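Local coordinates for protein putative endo-1,4-beta-xylanase (Bacteroides thetaiotaomicron VPI-5482, PDB 5MSX) that is a calcium-binding glycoside hydrolase of family 43, probably an arabinofuranosidase acting on plant pectin in a gut bacterium, at residues F274-R286 and L337-E351. Numbering follows the deposited sequence.
Sequences FAYLEFGRRSTNR and LKIEPMKDPTCLRTE. With EDO (1,2-ethanediol), chain B; EDO (1,2-ethanediol), chain U.
The guanidinium of Arg282 carries Met342 over one face, its SD 3.3 Å from Arg282 NH1. At the edge, in plane, lie two backbone oxygens. Arg282 NE points almost straight (175°) at Glu340 O, 2.8 Å away, and NH1 donates to Pro341 O. The Phe279 ring has Arg282 CA over one face, 3.6 Å above its plane and offset toward the rim, with Glu340 O and Arg349 NH2 near its edge. Met342 CB packs on Phe279 CE1, and Cys347 SG approaches the ring obliquely, 4.7 Å from its centroid, a sulfur-aromatic contact. The Arg349 guanidinium meets Glu278 end-on: NH1 donates to OE1 (2.9 Å) and NH2 to OE2. A turn about the Glu278 CB-CG bond (chi2 -92°) swings its carboxylate toward Arg349. Arg349 NH2 also bonds Gly280 O, and a water links that oxygen to Arg349 NE. With an alanine at Arg349, the Glu278 carboxylate is likely to lose its charged mate, and the Gly280 carbonyl its guanidinium donor. Arg281 grips Glu351 side-on, NE to OE1 and NH2 to OE2 (2.8 Å), both from above the carboxylate plane. Arg366 is a second charged partner of Glu351, and Trp454 of the calcium site lies near Arg281. Ile339 CG2 rests on the Arg281 backbone, 3.7 Å from Arg281 C.

The type II' turn from Phe279 to Arg282 follows strand 272-278, in a three-stranded sheet consistent with a blade of the family 43 five-bladed beta-propeller. It packs against the antiparallel ribbon of 337-339 and 349-351 and its loop, which lead into the F5/8 type C part, a beta-sandwich family.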
loop_
_atom_site.group_PDB
_atom_site.type_symbol
_atom_site.label_atom_id
_atom_site.label_comp_id
_atom_site.label_asym_id
_atom_site.label_seq_id
_atom_site.Cartn_x
_atom_site.Cartn_y
_atom_site.Cartn_z
ATOM N N PHE C 274 11.824 -19.545 -20.434
ATOM C CA PHE C 274 12.354 -20.251 -19.259
ATOM C C PHE C 274 13.852 -19.923 -19.181
ATOM O O PHE C 274 14.593 -20.164 -20.139
ATOM C CB PHE C 274 12.126 -21.760 -19.438
ATOM C CG PHE C 274 12.742 -22.610 -18.373
ATOM C CD1 PHE C 274 12.255 -22.571 -17.046
ATOM C CD2 PHE C 274 13.792 -23.471 -18.674
ATOM C CE1 PHE C 274 12.805 -23.382 -16.065
ATOM C CE2 PHE C 274 14.352 -24.291 -17.686
ATOM C CZ PHE C 274 13.872 -24.248 -16.390
ATOM N N ALA C 275 14.281 -19.343 -18.068
ATOM C CA ALA C 275 15.693 -19.076 -17.819
ATOM C C ALA C 275 16.147 -20.051 -16.793
ATOM O O ALA C 275 15.402 -20.339 -15.856
ATOM C CB ALA C 275 15.877 -17.693 -17.287
ATOM N N TYR C 276 17.372 -20.552 -16.940
ATOM C CA TYR C 276 17.894 -21.552 -16.006
ATOM C C TYR C 276 19.412 -21.441 -15.841
ATOM O O TYR C 276 20.127 -21.028 -16.739
ATOM C CB TYR C 276 17.522 -22.956 -16.460
ATOM C CG TYR C 276 18.035 -23.296 -17.848
ATOM C CD1 TYR C 276 17.353 -22.871 -18.984
ATOM C CD2 TYR C 276 19.207 -24.035 -18.030
ATOM C CE1 TYR C 276 17.828 -23.180 -20.257
ATOM C CE2 TYR C 276 19.683 -24.327 -19.299
ATOM C CZ TYR C 276 18.989 -23.905 -20.407
ATOM O OH TYR C 276 19.449 -24.207 -21.684
ATOM N N LEU C 277 19.887 -21.827 -14.675
ATOM C CA LEU C 277 21.324 -21.986 -14.487
ATOM C C LEU C 277 21.739 -23.323 -15.086
ATOM O O LEU C 277 20.894 -24.220 -15.259
ATOM C CB LEU C 277 21.696 -21.874 -12.996
ATOM C CG LEU C 277 21.308 -23.038 -12.090
ATOM C CD1 LEU C 277 22.256 -24.237 -12.208
ATOM C CD2 LEU C 277 21.247 -22.563 -10.626
ATOM N N GLU C 278 23.053 -23.453 -15.354
ATOM C CA GLU C 278 23.635 -24.655 -15.914
ATOM C C GLU C 278 24.892 -24.968 -15.096
ATOM O O GLU C 278 25.521 -24.050 -14.555
ATOM C CB GLU C 278 23.925 -24.478 -17.417
ATOM C CG GLU C 278 24.095 -25.791 -18.218
ATOM C CD GLU C 278 25.555 -26.288 -18.318
ATOM O OE1 GLU C 278 25.754 -27.433 -18.842
ATOM O OE2 GLU C 278 26.506 -25.540 -17.890
ATOM N N PHE C 279 25.173 -26.259 -14.919
ATOM C CA PHE C 279 26.297 -26.755 -14.071
ATOM C C PHE C 279 27.630 -25.990 -14.247
ATOM O O PHE C 279 28.342 -25.724 -13.277
ATOM C CB PHE C 279 26.507 -28.271 -14.302
ATOM C CG PHE C 279 27.640 -28.856 -13.492
ATOM C CD1 PHE C 279 27.482 -29.107 -12.129
ATOM C CD2 PHE C 279 28.866 -29.144 -14.092
ATOM C CE1 PHE C 279 28.514 -29.640 -11.387
ATOM C CE2 PHE C 279 29.912 -29.676 -13.347
ATOM C CZ PHE C 279 29.737 -29.931 -11.995
ATOM N N GLY C 280 27.942 -25.626 -15.484
ATOM C CA GLY C 280 29.065 -24.783 -15.785
ATOM C C GLY C 280 30.395 -25.420 -15.435
ATOM O O GLY C 280 30.660 -26.579 -15.811
ATOM N N ARG C 281 31.217 -24.664 -14.710
ATOM C CA ARG C 281 32.541 -25.118 -14.336
ATOM C C ARG C 281 32.563 -25.683 -12.918
ATOM O O ARG C 281 33.631 -25.664 -12.283
ATOM C CB ARG C 281 33.567 -23.987 -14.479
ATOM C CG ARG C 281 33.803 -23.511 -15.901
ATOM C CD ARG C 281 32.720 -22.550 -16.386
ATOM N NE ARG C 281 33.163 -21.751 -17.513
ATOM C CZ ARG C 281 32.348 -21.086 -18.336
ATOM N NH1 ARG C 281 31.030 -21.065 -18.142
ATOM N NH2 ARG C 281 32.856 -20.415 -19.354
ATOM N N ARG C 282 31.399 -26.175 -12.449
ATOM C CA ARG C 282 31.189 -26.781 -11.118
ATOM C C ARG C 282 31.059 -25.726 -10.012
ATOM O O ARG C 282 31.507 -24.609 -10.176
ATOM C CB ARG C 282 32.285 -27.850 -10.754
ATOM C CG ARG C 282 33.342 -27.422 -9.727
ATOM C CD ARG C 282 34.534 -28.365 -9.716
ATOM N NE ARG C 282 34.140 -29.755 -9.462
ATOM C CZ ARG C 282 34.035 -30.313 -8.258
ATOM N NH1 ARG C 282 33.680 -31.594 -8.144
ATOM N NH2 ARG C 282 34.291 -29.619 -7.150
ATOM N N SER C 283 30.488 -26.144 -8.881
ATOM C CA SER C 283 30.290 -25.286 -7.699
ATOM C C SER C 283 29.588 -23.983 -8.151
ATOM O O SER C 283 28.660 -24.026 -8.982
ATOM C CB SER C 283 31.649 -25.066 -6.992
ATOM O OG SER C 283 31.526 -24.263 -5.824
ATOM N N THR C 284 30.059 -22.832 -7.685
ATOM C CA THR C 284 29.424 -21.554 -7.994
ATOM C C THR C 284 30.138 -20.899 -9.168
ATOM O O THR C 284 30.589 -19.771 -9.065
ATOM C CB THR C 284 29.460 -20.619 -6.762
ATOM O OG1 THR C 284 30.776 -20.615 -6.224
ATOM C CG2 THR C 284 28.517 -21.080 -5.679
ATOM N N ASN C 285 30.259 -21.618 -10.271
ATOM C CA ASN C 285 30.777 -21.091 -11.514
ATOM C C ASN C 285 29.752 -21.473 -12.594
ATOM O O ASN C 285 30.050 -22.180 -13.535
ATOM C CB ASN C 285 32.160 -21.678 -11.821
ATOM C CG ASN C 285 33.161 -21.391 -10.726
ATOM O OD1 ASN C 285 33.446 -20.255 -10.437
ATOM N ND2 ASN C 285 33.646 -22.422 -10.086
ATOM N N ARG C 286 28.537 -20.987 -12.410
ATOM C CA ARG C 286 27.416 -21.304 -13.278
ATOM C C ARG C 286 27.160 -20.123 -14.200
ATOM O O ARG C 286 27.516 -18.992 -13.896
ATOM C CB ARG C 286 26.184 -21.612 -12.422
ATOM C CG ARG C 286 26.407 -22.775 -11.472
ATOM C CD ARG C 286 25.437 -22.804 -10.305
ATOM N NE ARG C 286 25.593 -21.667 -9.392
ATOM C CZ ARG C 286 24.869 -21.523 -8.280
ATOM N NH1 ARG C 286 23.959 -22.427 -7.953
ATOM N NH2 ARG C 286 25.048 -20.479 -7.490
ATOM N N LEU C 337 41.164 -25.828 -18.489
ATOM C CA LEU C 337 40.586 -26.257 -17.205
ATOM C C LEU C 337 39.845 -27.539 -17.483
ATOM O O LEU C 337 38.907 -27.553 -18.284
ATOM C CB LEU C 337 39.604 -25.186 -16.692
ATOM C CG LEU C 337 38.736 -25.468 -15.462
ATOM C CD1 LEU C 337 39.601 -25.717 -14.236
ATOM C CD2 LEU C 337 37.778 -24.309 -15.222
ATOM N N LYS C 338 40.261 -28.602 -16.816
ATOM C CA LYS C 338 39.642 -29.898 -16.920
ATOM C C LYS C 338 38.639 -29.922 -15.764
ATOM O O LYS C 338 39.033 -30.004 -14.601
ATOM C CB LYS C 338 40.710 -31.013 -16.797
ATOM C CG LYS C 338 41.772 -31.018 -17.908
ATOM C CD LYS C 338 41.093 -31.152 -19.276
ATOM C CE LYS C 338 41.977 -31.474 -20.483
ATOM N NZ LYS C 338 41.148 -32.075 -21.596
ATOM N N ILE C 339 37.349 -29.792 -16.080
ATOM C CA ILE C 339 36.332 -29.580 -15.043
ATOM C C ILE C 339 35.944 -30.925 -14.390
ATOM O O ILE C 339 35.562 -31.886 -15.063
ATOM C CB ILE C 339 35.112 -28.833 -15.604
ATOM C CG1 ILE C 339 35.554 -27.473 -16.192
ATOM C CG2 ILE C 339 34.057 -28.628 -14.526
ATOM C CD1 ILE C 339 34.621 -26.931 -17.224
ATOM N N GLU C 340 36.048 -30.957 -13.074
ATOM C CA GLU C 340 35.727 -32.139 -12.293
ATOM C C GLU C 340 34.202 -32.206 -12.122
ATOM O O GLU C 340 33.581 -31.217 -11.734
ATOM C CB GLU C 340 36.435 -32.067 -10.925
ATOM C CG GLU C 340 37.040 -33.374 -10.455
ATOM C CD GLU C 340 38.093 -33.921 -11.420
ATOM O OE1 GLU C 340 39.071 -33.222 -11.747
ATOM O OE2 GLU C 340 37.943 -35.068 -11.861
ATOM N N PRO C 341 33.592 -33.360 -12.422
ATOM C CA PRO C 341 32.159 -33.513 -12.151
ATOM C C PRO C 341 31.857 -33.508 -10.657
ATOM O O PRO C 341 32.787 -33.500 -9.846
ATOM C CB PRO C 341 31.810 -34.880 -12.751
ATOM C CG PRO C 341 33.106 -35.597 -12.905
ATOM C CD PRO C 341 34.201 -34.581 -12.985
ATOM N N MET C 342 30.570 -33.520 -10.312
ATOM C CA MET C 342 30.137 -33.511 -8.917
ATOM C C MET C 342 29.260 -34.725 -8.616
ATOM O O MET C 342 29.641 -35.553 -7.820
ATOM C CB MET C 342 29.446 -32.191 -8.584
ATOM C CG MET C 342 29.417 -31.883 -7.096
ATOM S SD MET C 342 30.885 -31.013 -6.502
ATOM C CE MET C 342 30.515 -29.366 -7.095
ATOM N N LYS C 343 28.112 -34.838 -9.272
ATOM C CA LYS C 343 27.192 -35.953 -9.109
ATOM C C LYS C 343 27.015 -36.839 -10.346
ATOM O O LYS C 343 26.406 -37.909 -10.254
ATOM C CB LYS C 343 25.829 -35.398 -8.714
ATOM C CG LYS C 343 25.847 -34.718 -7.351
ATOM C CD LYS C 343 24.438 -34.313 -6.956
ATOM C CE LYS C 343 24.287 -34.073 -5.460
ATOM N NZ LYS C 343 22.912 -33.579 -5.161
ATOM N N ASP C 344 27.539 -36.411 -11.499
ATOM C CA ASP C 344 27.355 -37.138 -12.766
ATOM C C ASP C 344 28.742 -37.451 -13.309
ATOM O O ASP C 344 29.369 -36.581 -13.936
ATOM C CB ASP C 344 26.590 -36.287 -13.774
ATOM C CG ASP C 344 26.226 -37.041 -15.037
ATOM O OD1 ASP C 344 26.827 -38.125 -15.362
ATOM O OD2 ASP C 344 25.301 -36.519 -15.705
ATOM N N PRO C 345 29.216 -38.695 -13.108
ATOM C CA PRO C 345 30.578 -38.983 -13.583
ATOM C C PRO C 345 30.782 -38.868 -15.101
ATOM O O PRO C 345 31.934 -38.853 -15.540
ATOM C CB PRO C 345 30.872 -40.408 -13.052
ATOM C CG PRO C 345 29.661 -40.856 -12.299
ATOM C CD PRO C 345 28.540 -39.895 -12.562
ATOM N N THR C 346 29.699 -38.788 -15.885
ATOM C CA THR C 346 29.791 -38.558 -17.334
ATOM C C THR C 346 29.917 -37.088 -17.757
ATOM O O THR C 346 30.080 -36.820 -18.941
ATOM C CB THR C 346 28.599 -39.179 -18.121
ATOM O OG1 THR C 346 27.407 -38.397 -17.939
ATOM C CG2 THR C 346 28.350 -40.607 -17.682
ATOM N N CYS C 347 29.798 -36.144 -16.821
ATOM C CA CYS C 347 29.914 -34.725 -17.151
ATOM C C CYS C 347 31.381 -34.280 -17.150
ATOM O O CYS C 347 31.896 -33.796 -16.142
ATOM C CB CYS C 347 29.088 -33.845 -16.211
ATOM S SG CYS C 347 29.287 -32.083 -16.597
ATOM N N LEU C 348 32.019 -34.400 -18.313
ATOM C CA LEU C 348 33.463 -34.338 -18.421
ATOM C C LEU C 348 33.824 -33.335 -19.516
ATOM O O LEU C 348 33.850 -33.653 -20.725
ATOM C CB LEU C 348 33.988 -35.727 -18.733
ATOM C CG LEU C 348 33.743 -36.829 -17.682
ATOM C CD1 LEU C 348 33.975 -38.242 -18.241
ATOM C CD2 LEU C 348 34.614 -36.617 -16.449
ATOM N N ARG C 349 34.077 -32.105 -19.092
ATOM C CA ARG C 349 34.279 -31.013 -20.007
ATOM C C ARG C 349 35.591 -30.323 -19.763
ATOM O O ARG C 349 36.150 -30.373 -18.678
ATOM C CB ARG C 349 33.121 -30.001 -19.870
ATOM C CG ARG C 349 31.782 -30.645 -20.183
ATOM C CD ARG C 349 30.686 -29.629 -20.436
ATOM N NE ARG C 349 30.236 -28.970 -19.224
ATOM C CZ ARG C 349 29.077 -28.311 -19.118
ATOM N NH1 ARG C 349 28.236 -28.212 -20.168
ATOM N NH2 ARG C 349 28.750 -27.747 -17.951
ATOM N N THR C 350 36.038 -29.623 -20.793
ATOM C CA THR C 350 37.257 -28.831 -20.755
ATOM C C THR C 350 36.942 -27.425 -21.258
ATOM O O THR C 350 36.245 -27.270 -22.261
ATOM C CB THR C 350 38.334 -29.492 -21.646
ATOM O OG1 THR C 350 38.634 -30.786 -21.104
ATOM C CG2 THR C 350 39.614 -28.659 -21.672
ATOM N N GLU C 351 37.417 -26.413 -20.534
ATOM C CA GLU C 351 37.322 -25.024 -20.966
ATOM C C GLU C 351 38.698 -24.543 -21.416
ATOM O O GLU C 351 39.681 -24.720 -20.688
ATOM C CB GLU C 351 36.858 -24.113 -19.841
ATOM C CG GLU C 351 36.574 -22.699 -20.355
ATOM C CD GLU C 351 36.053 -21.714 -19.297
ATOM O OE1 GLU C 351 36.004 -22.046 -18.081
ATOM O OE2 GLU C 351 35.676 -20.566 -19.695
HETATM C C1 EDO B . 35.640 -23.222 -7.465
HETATM O O1 EDO B . 35.993 -22.016 -8.152
HETATM C C2 EDO B . 35.035 -22.898 -6.103
HETATM O O2 EDO B . 34.408 -21.605 -6.082
HETATM C C1 EDO U . 22.870 -21.402 -3.574
HETATM O O1 EDO U . 21.810 -22.185 -4.143
HETATM C C2 EDO U . 23.047 -20.113 -4.338
HETATM O O2 EDO U . 22.750 -20.345 -5.704
HETATM O O HOH W 1 31.545 -29.131 -16.844
#